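Local coordinates for uncharacterized protein MJ0327 (PDB 2QTD), which is of unknown function but belongs to the dinitrogenase iron-molybdenum cofactor family, consistent with a role in handling such a metal cofactor, at residues A8-M11 with I16-S19; N18-C23 with K71-K76. All blocks are in the same frame, centred on the assembly; numbering follows the deposited sequence.

Contact 1. Residues A8-M11 with I16-S19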
# COMPACT_ATOMS: atom_id res chain seq x y z
N ALA A 8 -0.33 -3.52 0.05
CA ALA A 8 0.62 -2.82 0.99
C ALA A 8 0.28 -1.32 1.17
O ALA A 8 0.12 -0.58 0.20
CB ALA A 8 2.06 -3.03 0.53
N ILE A 9 0.18 -0.90 2.41
CA ILE A 9 -0.15 0.51 2.77
C ILE A 9 0.99 1.13 3.53
O ILE A 9 1.44 0.59 4.56
CB ILE A 9 -1.45 0.60 3.60
CG1 ILE A 9 -2.52 -0.28 2.93
CG2 ILE A 9 -1.83 2.11 3.82
CD1 ILE A 9 -3.86 -0.31 3.55
N SER A 10 1.41 2.32 3.09
CA SER A 10 2.53 3.02 3.74
C SER A 10 2.01 3.71 5.00
O SER A 10 1.20 4.63 4.92
CB SER A 10 3.09 4.00 2.74
OG SER A 10 2.12 4.95 2.35
N MSE A 11 2.48 3.26 6.16
CA MSE A 11 1.94 3.69 7.46
C MSE A 11 2.93 4.42 8.38
O MSE A 11 4.10 4.05 8.52
CB MSE A 11 1.37 2.49 8.24
CG MSE A 11 0.15 1.83 7.59
SE MSE A 11 -1.37 3.05 7.58
CE MSE A 11 -1.59 3.49 9.52
N ILE A 16 -1.82 7.10 7.73
CA ILE A 16 -1.13 6.85 6.47
C ILE A 16 -0.04 7.92 6.37
O ILE A 16 -0.30 9.11 6.68
CB ILE A 16 -2.12 6.89 5.26
CG1 ILE A 16 -3.18 5.77 5.37
CG2 ILE A 16 -1.33 6.72 3.93
CD1 ILE A 16 -4.27 5.80 4.27
N SER A 17 1.16 7.51 5.99
CA SER A 17 2.31 8.39 5.96
C SER A 17 2.26 9.34 4.76
O SER A 17 1.51 9.11 3.80
CB SER A 17 3.61 7.60 5.86
OG SER A 17 3.59 6.86 4.64
N ASN A 18 3.14 10.33 4.81
CA ASN A 18 3.24 11.30 3.71
C ASN A 18 3.76 10.70 2.42
O ASN A 18 3.39 11.17 1.34
CB ASN A 18 4.13 12.48 4.10
CG ASN A 18 3.53 13.38 5.18
OD1 ASN A 18 2.36 13.27 5.56
ND2 ASN A 18 4.34 14.30 5.68
N SER A 19 4.62 9.68 2.52
CA SER A 19 5.14 8.98 1.35
C SER A 19 5.45 7.52 1.61
O SER A 19 5.53 7.04 2.76
CB SER A 19 6.39 9.71 0.83
OG SER A 19 7.54 9.41 1.56
O HOH W 1 2.31 7.63 1.69
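Ile16 lays its CG1 branch across the selenium of Met11, a selenomethionine, with Ile16 CG1 and Met11 SE 3.9 Å apart. The CB of Met11 leaves the strand away from the loop, yet bends at chi2 (-66°) and chi3 (-57°) fold the flexible chain back so that its selenium meets the isoleucine. The other branch of Ile16, CG2, rests 3.4 Å from Ser10 O. That carbonyl also accepts the backbone bond that ties the loop down: Ser17 N to Ser10 O is 3.1 Å and nearly straight at 170°. Here Met11 and Ile16 form a single beta bridge. Serines suit the polar side of the contact, being small enough to fit against backbone. Ser17 OG donates to Ser19 O at 2.7 Å, bracing the turn, while a water bonded to Ser10 OG at 2.8 Å donates to Ser17 O at 2.7 Å. Around this loop, Ile16 reaches Asn90 and Met11 reaches Val87, both on helix 87-95, and strand 5-11 runs between strands 25-32 and 59-62 in the central sheet.

Contact 2. Residues N18-C23 with K71-K76; sequences NSFEDC and KKFSKK
Phe20 and Phe73 meet as an offset edge-to-face pair, the edge of Phe20 turned toward the face of Phe73, with ring centroids 5.2 Å apart and planes at 66°. The touch is made by the outer ends of both rings: Phe73 CE2 meets both Phe20 CE2 and Phe20 CZ at 3.7 Å. Two long aromatic side chains bridge the 11.3 Å between the CA atoms of Phe20 and Phe73. With CG anti to the backbone N (chi1 -176°), Phe20 carries its ring toward helix 67-74. The aliphatic part of Lys72, at CG, lies over one face of the Phe73 ring, near the rim. Both phenylalanines also pack on Ile52 of helix 46-54 and Ile60 of strand 59-62, so the pair belongs to the hydrophobic layer between sheet and helices of this ribonuclease H-like fold. The loop backbone behind Phe20 is shaped by an ST motif, in which Ser19 OG accepts from Asp22 N at 2.9 Å. A reciprocal bond runs the other way: Ser19 N donates to Asp22 OD1 at 2.9 Å, from above the carboxylate plane, so each residue's side chain holds the other's backbone N-H. Farther out, Glu21 OE2 accepts from Ser66 N and Asn69 ND2, anchoring the same turn to the beginning of helix 67-74.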
# COMPACT_ATOMS: atom_id res chain seq x y z
N ASN A 18 3.14 10.33 4.81
CA ASN A 18 3.24 11.30 3.71
C ASN A 18 3.76 10.70 2.42
O ASN A 18 3.39 11.17 1.34
CB ASN A 18 4.13 12.48 4.10
CG ASN A 18 3.53 13.38 5.18
OD1 ASN A 18 2.36 13.27 5.56
ND2 ASN A 18 4.34 14.30 5.68
N SER A 19 4.62 9.68 2.52
CA SER A 19 5.14 8.98 1.35
C SER A 19 5.45 7.52 1.61
O SER A 19 5.53 7.04 2.76
CB SER A 19 6.39 9.71 0.83
OG SER A 19 7.54 9.41 1.56
N PHE A 20 5.59 6.80 0.49
CA PHE A 20 6.03 5.43 0.49
C PHE A 20 7.40 5.36 1.13
O PHE A 20 7.70 4.38 1.84
CB PHE A 20 6.05 4.92 -0.97
CG PHE A 20 6.39 3.48 -1.13
CD1 PHE A 20 5.41 2.52 -0.98
CD2 PHE A 20 7.68 3.08 -1.44
CE1 PHE A 20 5.69 1.17 -1.17
CE2 PHE A 20 7.97 1.75 -1.61
CZ PHE A 20 6.99 0.79 -1.45
N GLU A 21 8.22 6.38 0.90
CA GLU A 21 9.62 6.37 1.35
C GLU A 21 9.76 6.70 2.84
O GLU A 21 10.62 6.13 3.49
CB GLU A 21 10.48 7.30 0.49
CG GLU A 21 10.60 6.83 -0.97
CD GLU A 21 9.34 7.08 -1.81
OE1 GLU A 21 8.56 7.98 -1.50
OE2 GLU A 21 9.11 6.33 -2.77
N ASP A 22 8.93 7.60 3.37
CA ASP A 22 9.10 8.12 4.72
C ASP A 22 8.38 7.32 5.80
O ASP A 22 8.55 7.60 7.00
CB ASP A 22 8.74 9.63 4.75
CG ASP A 22 7.31 9.94 5.22
OD1 ASP A 22 6.35 9.31 4.80
OD2 ASP A 22 7.15 10.89 6.01
N CYS A 23 7.58 6.32 5.40
CA CYS A 23 6.75 5.60 6.37
C CYS A 23 7.56 4.88 7.46
O CYS A 23 8.76 4.60 7.30
CB CYS A 23 5.78 4.65 5.70
SG CYS A 23 6.45 3.23 4.86
N LYS A 71 8.93 3.56 -10.69
CA LYS A 71 9.53 2.78 -11.79
C LYS A 71 9.64 1.29 -11.44
O LYS A 71 9.16 0.43 -12.20
CB LYS A 71 10.89 3.35 -12.19
CG LYS A 71 11.45 2.77 -13.47
N LYS A 72 10.21 0.99 -10.27
CA LYS A 72 10.41 -0.38 -9.77
C LYS A 72 9.10 -1.16 -9.59
O LYS A 72 8.89 -2.22 -10.17
CB LYS A 72 11.22 -0.32 -8.46
CG LYS A 72 11.28 -1.60 -7.63
CD LYS A 72 12.38 -1.55 -6.57
CE LYS A 72 12.20 -2.69 -5.56
NZ LYS A 72 13.43 -3.00 -4.78
N PHE A 73 8.18 -0.63 -8.80
CA PHE A 73 6.95 -1.35 -8.45
C PHE A 73 5.88 -1.34 -9.54
O PHE A 73 5.14 -2.31 -9.66
CB PHE A 73 6.38 -0.84 -7.11
CG PHE A 73 7.23 -1.19 -5.89
CD1 PHE A 73 7.06 -2.41 -5.25
CD2 PHE A 73 8.18 -0.31 -5.39
CE1 PHE A 73 7.83 -2.74 -4.14
CE2 PHE A 73 8.95 -0.64 -4.29
CZ PHE A 73 8.78 -1.86 -3.66
N SER A 74 5.78 -0.27 -10.36
CA SER A 74 4.71 -0.19 -11.36
C SER A 74 4.80 -1.22 -12.50
O SER A 74 3.81 -1.44 -13.20
CB SER A 74 4.52 1.24 -11.93
OG SER A 74 5.64 1.65 -12.68
N LYS A 75 5.96 -1.86 -12.66
CA LYS A 75 6.16 -2.99 -13.58
C LYS A 75 5.18 -4.14 -13.35
O LYS A 75 4.71 -4.79 -14.30
CB LYS A 75 7.59 -3.56 -13.44
CG LYS A 75 8.69 -2.67 -13.98
CD LYS A 75 10.07 -3.34 -13.93
CE LYS A 75 11.17 -2.34 -14.29
NZ LYS A 75 12.42 -2.99 -14.76
N LYS A 76 4.93 -4.41 -12.07
CA LYS A 76 4.15 -5.55 -11.61
C LYS A 76 2.88 -5.16 -10.86
O LYS A 76 1.89 -5.88 -10.96
CB LYS A 76 5.04 -6.37 -10.66
CG LYS A 76 4.70 -7.85 -10.57
CD LYS A 76 5.73 -8.69 -11.29

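In the fold
From the N terminus, the chain runs along strand 5-11 and turns back at once: contact 1 closes a loop of four residues, 12 to 15, against the strand's own end. Contact 2 starts where contact 1 finishes, the two sharing Asn18 and Ser19, so they follow one another along the chain rather than nest. Its closure is far longer, 47 residues that take in strands 25-32 and 35-43, helix 46-54 and strand 59-62 before helix 67-74 is reached. Cys23 joins the two, its CB packing 3.3 Å from Ser17 OG. The loop between strands 5-11 and 25-32 is thereby held to the central strand through Ile16 and Ser17 and to helix 67-74 through Phe20.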